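Local coordinates for protein fervidolysin (Fervidobacterium pennivorans, PDB 1R6V) that degrades keratin into peptides as a subtilisin-like serine protease, allowing its bacterium to grow on native feathers, at residues 500-505 with 550-555; 21-26 with 504-509. The protein carries 1 engineered substitution. All coordinates share one frame; numbering follows the deposited sequence.

Contact 1 of 2, residues 500-505 with 550-555; sequences IFVGGP and LNVNFN
Ile500 and Leu550 reach toward each other tip to tip, and both CG2 and CD1 of Ile500 lie 4.2 Å from Leu550 CD1. The first torsion of the isoleucine (chi1 -59°) sets CG2 anti to its backbone N, and the extended second torsion carries CD1 to the same leucine methyl. Phe450 touches both residues from strand 446-455, which pairs with strand 549-553. Two residues on, Val502 meets two partners with its two methyls. CG2 rests 4.1 Å from Val552 CG2, the two valines sliding past each other in opposite directions, while CG1 approaches Phe554 CZ at 4.0 Å. This is the face-to-face packing of a beta-sandwich, here the Ig-like domain: strand 496-505 belongs to one sheet and strand 549-553 to the other, and the touching parts of the two run 38° apart. No hydrogen bond crosses between the segments, and branched aliphatic side chains suit such an interior because they fill the gap without polar atoms to satisfy. At Gly503 the carbonyl carbon lies at the edge of the Phe554 ring, near its plane. Gly504 then brings its CA to 3.5 Å from Phe554 CE2; a CB here would run into CD of the following Pro505, which favours glycine. Pro505 adds an apolar touch, its CD 4.4 Å from the same CE2. The phenylalanine thus spans a gap where Gly504 CA and Phe554 CA remain 8.2 Å apart; an alanine here would probably open a gap beside Val502 and Gly504 and leave Phe669, which meets the ring edge-to-face, without its aromatic partner.

Contact 2 of 2, residues 21-26 with 504-509; sequences FGELRD and GPDHWD
An interface between the propeptide and the Ig-like domain is built here around Trp508, which lies beyond strand 496-505 and packs on the backbone of Glu23. The CA of Glu23 sits 3.6 Å from the centroid of the tryptophan's six-membered ring, only 5° off the ring normal, a CH-pi contact over the face. CG of Glu23 lies anti to its backbone N (chi1 179°), and this carries it across the indole to 3.6 Å from Trp508 CE3. The rest of the glutamate chain is extended, bringing CD to Trp508 CB; a long side chain suits this place because its methylenes cover the ring while its carboxylate passes beyond. There OE1 forms a salt bridge with Arg25 NH1 at 2.9 Å, in the plane of the guanidinium. This positive partner probably eases the proximity of Asp506, whose OD2 stands 4.1 Å from Glu23 OE2.

Both segments are irregular at the point of contact, so two domains meet through loops, without a shared sheet. Leu24 continues the coverage, its N 3.4 Å from Trp508 CZ3 and its CB near the same atom, while its side chain also touches helix 74-81 of the propeptide. At the indole edge a water lies in the ring plane: it accepts from Trp508 NE1 at 2.9 Å and donates to Phe21 O at 2.7 Å, linking the domains where the indole nitrogen and the carbonyl are not bonded directly.

The two contacts overlap in sequence at Gly504 and Pro505, which touch Phe554 in contact 1 but take no part in contact 2: strand 496-505 serves the first, the loop following it the second. Contact 1 is the buried core of one domain, where two sheets meet through apolar side chains and glycine backbone, with no hydrogen bond across. Contact 2, its centre about 18 Å from that of contact 1, is only partly buried and joins two domains far apart in sequence; charged groups and a bridging water take part. An aromatic residue makes the largest single contribution to each: Phe554 meets apolar side chains and backbone across contact 1, whereas Trp508 also offers an N-H that suits a hydrated border.

Contact 1 of 2, residues 500-505 with 550-555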
ATOM      1  N   ILE A 500      14.962 -14.164  -0.252  1.00 18.03           N
ATOM      2  CA  ILE A 500      13.893 -13.600   0.566  1.00 18.49           C
ATOM      3  C   ILE A 500      14.370 -13.297   1.980  1.00 19.17           C
ATOM      4  O   ILE A 500      14.864 -14.186   2.676  1.00 21.40           O
ATOM      5  CB  ILE A 500      12.690 -14.579   0.614  1.00 16.45           C
ATOM      6  CG1 ILE A 500      12.175 -14.842  -0.806  1.00 16.93           C
ATOM      7  CG2 ILE A 500      11.555 -13.976   1.439  1.00 17.33           C
ATOM      8  CD1 ILE A 500      11.028 -15.852  -0.884  1.00 18.49           C
ATOM      9  N   PHE A 501      14.222 -12.038   2.387  1.00 19.90           N
ATOM     10  CA  PHE A 501      14.626 -11.587   3.718  1.00 20.72           C
ATOM     11  C   PHE A 501      13.394 -11.178   4.508  1.00 20.06           C
ATOM     12  O   PHE A 501      12.535 -10.474   3.997  1.00 17.58           O
ATOM     13  CB  PHE A 501      15.600 -10.412   3.601  1.00 24.01           C
ATOM     14  CG  PHE A 501      16.820 -10.731   2.783  1.00 28.72           C
ATOM     15  CD1 PHE A 501      16.794 -10.620   1.394  1.00 30.85           C
ATOM     16  CD2 PHE A 501      17.985 -11.181   3.396  1.00 30.73           C
ATOM     17  CE1 PHE A 501      17.910 -10.952   0.630  1.00 29.64           C
ATOM     18  CE2 PHE A 501      19.106 -11.516   2.639  1.00 31.68           C
ATOM     19  CZ  PHE A 501      19.068 -11.401   1.255  1.00 31.75           C
ATOM     20  N   VAL A 502      13.321 -11.640   5.747  1.00 19.99           N
ATOM     21  CA  VAL A 502      12.193 -11.375   6.636  1.00 22.19           C
ATOM     22  C   VAL A 502      12.727 -10.673   7.891  1.00 24.09           C
ATOM     23  O   VAL A 502      13.706 -11.127   8.475  1.00 23.60           O
ATOM     24  CB  VAL A 502      11.533 -12.720   7.016  1.00 23.19           C
ATOM     25  CG1 VAL A 502      10.305 -12.498   7.866  1.00 26.67           C
ATOM     26  CG2 VAL A 502      11.173 -13.488   5.739  1.00 23.54           C
ATOM     27  N   GLY A 503      12.091  -9.575   8.297  1.00 23.86           N
ATOM     28  CA  GLY A 503      12.553  -8.847   9.473  1.00 29.43           C
ATOM     29  C   GLY A 503      11.499  -8.639  10.551  1.00 31.58           C
ATOM     30  O   GLY A 503      10.420  -8.127  10.254  1.00 34.67           O
ATOM     31  N   GLY A 504      11.869  -9.013  11.782  1.00 32.46           N
ATOM     32  CA  GLY A 504      11.052  -8.967  12.997  1.00 33.59           C
ATOM     33  C   GLY A 504       9.996  -7.910  13.084  1.00 31.68           C
ATOM     34  O   GLY A 504       9.992  -7.015  12.244  1.00 34.45           O
ATOM     35  N   PRO A 505       9.108  -7.947  14.104  1.00 29.09           N
ATOM     36  CA  PRO A 505       8.092  -6.888  14.124  1.00 27.21           C
ATOM     37  C   PRO A 505       8.732  -5.517  14.005  1.00 26.43           C
ATOM     38  O   PRO A 505       9.835  -5.302  14.494  1.00 24.56           O
ATOM     39  CB  PRO A 505       7.386  -7.091  15.471  1.00 26.97           C
ATOM     40  CG  PRO A 505       7.584  -8.563  15.758  1.00 27.76           C
ATOM     41  CD  PRO A 505       9.019  -8.789  15.313  1.00 28.80           C
ATOM     42  N   LEU A 550       5.869 -19.764   1.676  1.00 19.05           N
ATOM     43  CA  LEU A 550       7.102 -19.900   2.448  1.00 20.93           C
ATOM     44  C   LEU A 550       6.684 -19.671   3.895  1.00 21.05           C
ATOM     45  O   LEU A 550       6.089 -18.641   4.207  1.00 17.88           O
ATOM     46  CB  LEU A 550       8.117 -18.828   2.047  1.00 22.26           C
ATOM     47  CG  LEU A 550       9.610 -18.994   2.370  1.00 27.54           C
ATOM     48  CD1 LEU A 550      10.168 -17.656   2.772  1.00 24.73           C
ATOM     49  CD2 LEU A 550       9.852 -20.018   3.450  1.00 26.23           C
ATOM     50  N   ASN A 551       6.981 -20.633   4.764  1.00 20.72           N
ATOM     51  CA  ASN A 551       6.626 -20.517   6.175  1.00 22.27           C
ATOM     52  C   ASN A 551       7.881 -20.188   6.959  1.00 22.77           C
ATOM     53  O   ASN A 551       8.915 -20.830   6.784  1.00 21.96           O
ATOM     54  CB  ASN A 551       6.035 -21.831   6.703  1.00 23.54           C
ATOM     55  CG  ASN A 551       4.805 -22.268   5.939  1.00 26.11           C
ATOM     56  OD1 ASN A 551       3.799 -21.563   5.908  1.00 26.99           O
ATOM     57  ND2 ASN A 551       4.880 -23.440   5.309  1.00 28.94           N
ATOM     58  N   VAL A 552       7.783 -19.183   7.825  1.00 21.69           N
ATOM     59  CA  VAL A 552       8.910 -18.755   8.639  1.00 22.47           C
ATOM     60  C   VAL A 552       8.505 -18.851  10.108  1.00 23.93           C
ATOM     61  O   VAL A 552       7.420 -18.411  10.496  1.00 22.76           O
ATOM     62  CB  VAL A 552       9.303 -17.292   8.301  1.00 21.00           C
ATOM     63  CG1 VAL A 552      10.483 -16.858   9.149  1.00 21.85           C
ATOM     64  CG2 VAL A 552       9.640 -17.168   6.818  1.00 21.85           C
ATOM     65  N   ASN A 553       9.366 -19.453  10.921  1.00 25.22           N
ATOM     66  CA  ASN A 553       9.080 -19.594  12.342  1.00 26.81           C
ATOM     67  C   ASN A 553      10.114 -18.835  13.156  1.00 25.89           C
ATOM     68  O   ASN A 553      11.290 -19.199  13.184  1.00 25.23           O
ATOM     69  CB  ASN A 553       9.085 -21.073  12.737  1.00 30.43           C
ATOM     70  CG  ASN A 553       7.964 -21.850  12.081  1.00 33.29           C
ATOM     71  OD1 ASN A 553       6.806 -21.747  12.480  1.00 36.68           O
ATOM     72  ND2 ASN A 553       8.301 -22.624  11.060  1.00 36.76           N
ATOM     73  N   PHE A 554       9.672 -17.763  13.804  1.00 22.65           N
ATOM     74  CA  PHE A 554      10.552 -16.957  14.632  1.00 21.21           C
ATOM     75  C   PHE A 554      10.751 -17.654  15.978  1.00 20.31           C
ATOM     76  O   PHE A 554       9.922 -18.464  16.403  1.00 18.64           O
ATOM     77  CB  PHE A 554       9.927 -15.567  14.875  1.00 21.36           C
ATOM     78  CG  PHE A 554      10.205 -14.556  13.783  1.00 21.61           C
ATOM     79  CD1 PHE A 554      11.042 -14.864  12.714  1.00 20.34           C
ATOM     80  CD2 PHE A 554       9.663 -13.277  13.854  1.00 18.34           C
ATOM     81  CE1 PHE A 554      11.343 -13.918  11.735  1.00 20.49           C
ATOM     82  CE2 PHE A 554       9.961 -12.321  12.879  1.00 20.69           C
ATOM     83  CZ  PHE A 554      10.804 -12.641  11.815  1.00 19.23           C
ATOM     84  N   ASN A 555      11.868 -17.346  16.626  1.00 21.10           N
ATOM     85  CA  ASN A 555      12.175 -17.868  17.955  1.00 22.46           C
ATOM     86  C   ASN A 555      12.951 -16.778  18.689  1.00 20.57           C
ATOM     87  O   ASN A 555      13.488 -15.867  18.067  1.00 21.23           O
ATOM     88  CB  ASN A 555      13.004 -19.166  17.897  1.00 25.17           C
ATOM     89  CG  ASN A 555      14.331 -18.996  17.167  1.00 27.22           C
ATOM     90  OD1 ASN A 555      15.146 -18.151  17.513  1.00 29.33           O
ATOM     91  ND2 ASN A 555      14.548 -19.818  16.149  1.00 30.80           N
TER

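Contact 2 of 2, residues 21-26 with 504-509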
ATOM      1  N   PHE A  21      -1.382  -1.403  14.580  1.00 13.15           N
ATOM      2  CA  PHE A  21      -1.643   0.015  14.357  1.00 15.02           C
ATOM      3  C   PHE A  21      -0.793   0.526  13.207  1.00 16.29           C
ATOM      4  O   PHE A  21       0.388   0.192  13.113  1.00 16.67           O
ATOM      5  CB  PHE A  21      -1.297   0.845  15.595  1.00 14.75           C
ATOM      6  CG  PHE A  21      -2.317   0.784  16.683  1.00 16.20           C
ATOM      7  CD1 PHE A  21      -2.026   0.155  17.889  1.00 17.41           C
ATOM      8  CD2 PHE A  21      -3.547   1.405  16.525  1.00 16.53           C
ATOM      9  CE1 PHE A  21      -2.957   0.153  18.944  1.00 17.84           C
ATOM     10  CE2 PHE A  21      -4.483   1.413  17.561  1.00 17.08           C
ATOM     11  CZ  PHE A  21      -4.182   0.784  18.778  1.00 17.73           C
ATOM     12  N   GLY A  22      -1.388   1.331  12.333  1.00 15.63           N
ATOM     13  CA  GLY A  22      -0.633   1.881  11.222  1.00 17.50           C
ATOM     14  C   GLY A  22       0.379   2.892  11.732  1.00 18.13           C
ATOM     15  O   GLY A  22       0.083   3.688  12.627  1.00 18.08           O
ATOM     16  N   GLU A  23       1.580   2.880  11.162  1.00 18.98           N
ATOM     17  CA  GLU A  23       2.626   3.796  11.596  1.00 20.59           C
ATOM     18  C   GLU A  23       2.220   5.248  11.421  1.00 21.14           C
ATOM     19  O   GLU A  23       1.678   5.631  10.386  1.00 19.72           O
ATOM     20  CB  GLU A  23       3.923   3.535  10.822  1.00 23.13           C
ATOM     21  CG  GLU A  23       5.053   4.492  11.210  1.00 26.41           C
ATOM     22  CD  GLU A  23       6.374   4.186  10.521  1.00 27.41           C
ATOM     23  OE1 GLU A  23       7.348   4.928  10.765  1.00 31.27           O
ATOM     24  OE2 GLU A  23       6.433   3.218   9.745  1.00 27.97           O
ATOM     25  N   LEU A  24       2.485   6.048  12.451  1.00 21.79           N
ATOM     26  CA  LEU A  24       2.166   7.469  12.453  1.00 23.54           C
ATOM     27  C   LEU A  24       3.423   8.288  12.180  1.00 26.95           C
ATOM     28  O   LEU A  24       4.400   8.199  12.924  1.00 28.38           O
ATOM     29  CB  LEU A  24       1.571   7.857  13.808  1.00 25.39           C
ATOM     30  CG  LEU A  24       0.045   7.990  13.925  1.00 27.58           C
ATOM     31  CD1 LEU A  24      -0.664   6.921  13.146  1.00 25.09           C
ATOM     32  CD2 LEU A  24      -0.354   7.983  15.393  1.00 23.34           C
ATOM     33  N   ARG A  25       3.380   9.081  11.113  1.00 27.70           N
ATOM     34  CA  ARG A  25       4.497   9.926  10.692  1.00 29.72           C
ATOM     35  C   ARG A  25       3.995  11.358  10.531  1.00 29.77           C
ATOM     36  O   ARG A  25       3.060  11.598   9.775  1.00 28.87           O
ATOM     37  CB  ARG A  25       5.016   9.428   9.346  1.00 33.15           C
ATOM     38  CG  ARG A  25       6.305  10.051   8.889  1.00 36.77           C
ATOM     39  CD  ARG A  25       7.458   9.372   9.584  1.00 40.27           C
ATOM     40  NE  ARG A  25       8.548   9.102   8.657  1.00 41.47           N
ATOM     41  CZ  ARG A  25       9.175   7.935   8.564  1.00 42.48           C
ATOM     42  NH1 ARG A  25       8.814   6.921   9.343  1.00 42.41           N
ATOM     43  NH2 ARG A  25      10.165   7.786   7.695  1.00 41.74           N
ATOM     44  N   ASP A  26       4.606  12.317  11.224  1.00 30.98           N
ATOM     45  CA  ASP A  26       4.152  13.701  11.103  1.00 31.81           C
ATOM     46  C   ASP A  26       4.044  14.158   9.653  1.00 30.87           C
ATOM     47  O   ASP A  26       4.926  13.889   8.839  1.00 32.11           O
ATOM     48  CB  ASP A  26       5.085  14.645  11.867  1.00 35.57           C
ATOM     49  CG  ASP A  26       5.027  14.424  13.359  1.00 39.00           C
ATOM     50  OD1 ASP A  26       3.905  14.472  13.911  1.00 42.25           O
ATOM     51  OD2 ASP A  26       6.094  14.199  13.975  1.00 41.79           O
ATOM     52  N   GLY A 504      11.869  -9.013  11.782  1.00 32.46           N
ATOM     53  CA  GLY A 504      11.052  -8.967  12.997  1.00 33.59           C
ATOM     54  C   GLY A 504       9.996  -7.910  13.084  1.00 31.68           C
ATOM     55  O   GLY A 504       9.992  -7.015  12.244  1.00 34.45           O
ATOM     56  N   PRO A 505       9.108  -7.947  14.104  1.00 29.09           N
ATOM     57  CA  PRO A 505       8.092  -6.888  14.124  1.00 27.21           C
ATOM     58  C   PRO A 505       8.732  -5.517  14.005  1.00 26.43           C
ATOM     59  O   PRO A 505       9.835  -5.302  14.494  1.00 24.56           O
ATOM     60  CB  PRO A 505       7.386  -7.091  15.471  1.00 26.97           C
ATOM     61  CG  PRO A 505       7.584  -8.563  15.758  1.00 27.76           C
ATOM     62  CD  PRO A 505       9.019  -8.789  15.313  1.00 28.80           C
ATOM     63  N   ASP A 506       7.977  -4.647  13.371  1.00 25.76           N
ATOM     64  CA  ASP A 506       8.448  -3.292  13.148  1.00 27.58           C
ATOM     65  C   ASP A 506       8.354  -2.477  14.433  1.00 29.09           C
ATOM     66  O   ASP A 506       7.265  -2.241  14.944  1.00 30.87           O
ATOM     67  CB  ASP A 506       7.600  -2.648  12.051  1.00 28.42           C
ATOM     68  CG  ASP A 506       8.076  -1.265  11.672  1.00 29.59           C
ATOM     69  OD1 ASP A 506       9.190  -0.869  12.079  1.00 31.49           O
ATOM     70  OD2 ASP A 506       7.330  -0.575  10.949  1.00 32.13           O
ATOM     71  N   HIS A 507       9.573  -1.989  14.964  1.00 27.85           N
ATOM     72  CA  HIS A 507       9.570  -1.206  16.191  1.00 28.40           C
ATOM     73  C   HIS A 507       9.642   0.273  15.831  1.00 28.92           C
ATOM     74  O   HIS A 507      10.661   0.923  16.071  1.00 29.30           O
ATOM     75  CB  HIS A 507      10.770  -1.594  17.061  1.00 29.54           C
ATOM     76  CG  HIS A 507      12.005  -1.921  16.275  1.00 30.87           C
ATOM     77  ND1 HIS A 507      12.119  -3.062  15.512  1.00 32.97           N
ATOM     78  CD2 HIS A 507      13.174  -1.254  16.132  1.00 32.55           C
ATOM     79  CE1 HIS A 507      13.306  -3.088  14.933  1.00 32.19           C
ATOM     80  NE2 HIS A 507      13.965  -2.001  15.292  1.00 34.04           N
ATOM     81  N   TRP A 508       8.564   0.799  15.253  1.00 27.59           N
ATOM     82  CA  TRP A 508       8.511   2.204  14.837  1.00 28.01           C
ATOM     83  C   TRP A 508       8.110   3.153  15.952  1.00 28.94           C
ATOM     84  O   TRP A 508       8.221   4.370  15.809  1.00 29.00           O
ATOM     85  CB  TRP A 508       7.519   2.390  13.686  1.00 25.78           C
ATOM     86  CG  TRP A 508       6.104   1.983  14.026  1.00 24.02           C
ATOM     87  CD1 TRP A 508       5.574   0.735  13.926  1.00 22.88           C
ATOM     88  CD2 TRP A 508       5.045   2.829  14.519  1.00 22.52           C
ATOM     89  NE1 TRP A 508       4.258   0.741  14.320  1.00 22.43           N
ATOM     90  CE2 TRP A 508       3.907   2.013  14.690  1.00 23.61           C
ATOM     91  CE3 TRP A 508       4.954   4.194  14.833  1.00 22.34           C
ATOM     92  CZ2 TRP A 508       2.680   2.515  15.161  1.00 22.62           C
ATOM     93  CZ3 TRP A 508       3.734   4.696  15.303  1.00 22.04           C
ATOM     94  CH2 TRP A 508       2.614   3.855  15.460  1.00 21.17           C
ATOM     95  N   ASP A 509       7.623   2.578  17.048  1.00 31.41           N
ATOM     96  CA  ASP A 509       7.173   3.322  18.214  1.00 35.39           C
ATOM     97  C   ASP A 509       8.396   3.635  19.072  1.00 37.89           C
ATOM     98  O   ASP A 509       8.581   3.063  20.145  1.00 39.50           O
ATOM     99  CB  ASP A 509       6.173   2.456  18.992  1.00 35.83           C
ATOM    100  CG  ASP A 509       5.410   3.228  20.044  1.00 36.65           C
ATOM    101  OD1 ASP A 509       4.666   2.576  20.804  1.00 35.42           O
ATOM    102  OD2 ASP A 509       5.546   4.469  20.110  1.00 36.85           O
TER
HETATM  103  O   HOH W   1       2.398  -1.414  13.825  1.00 18.27           O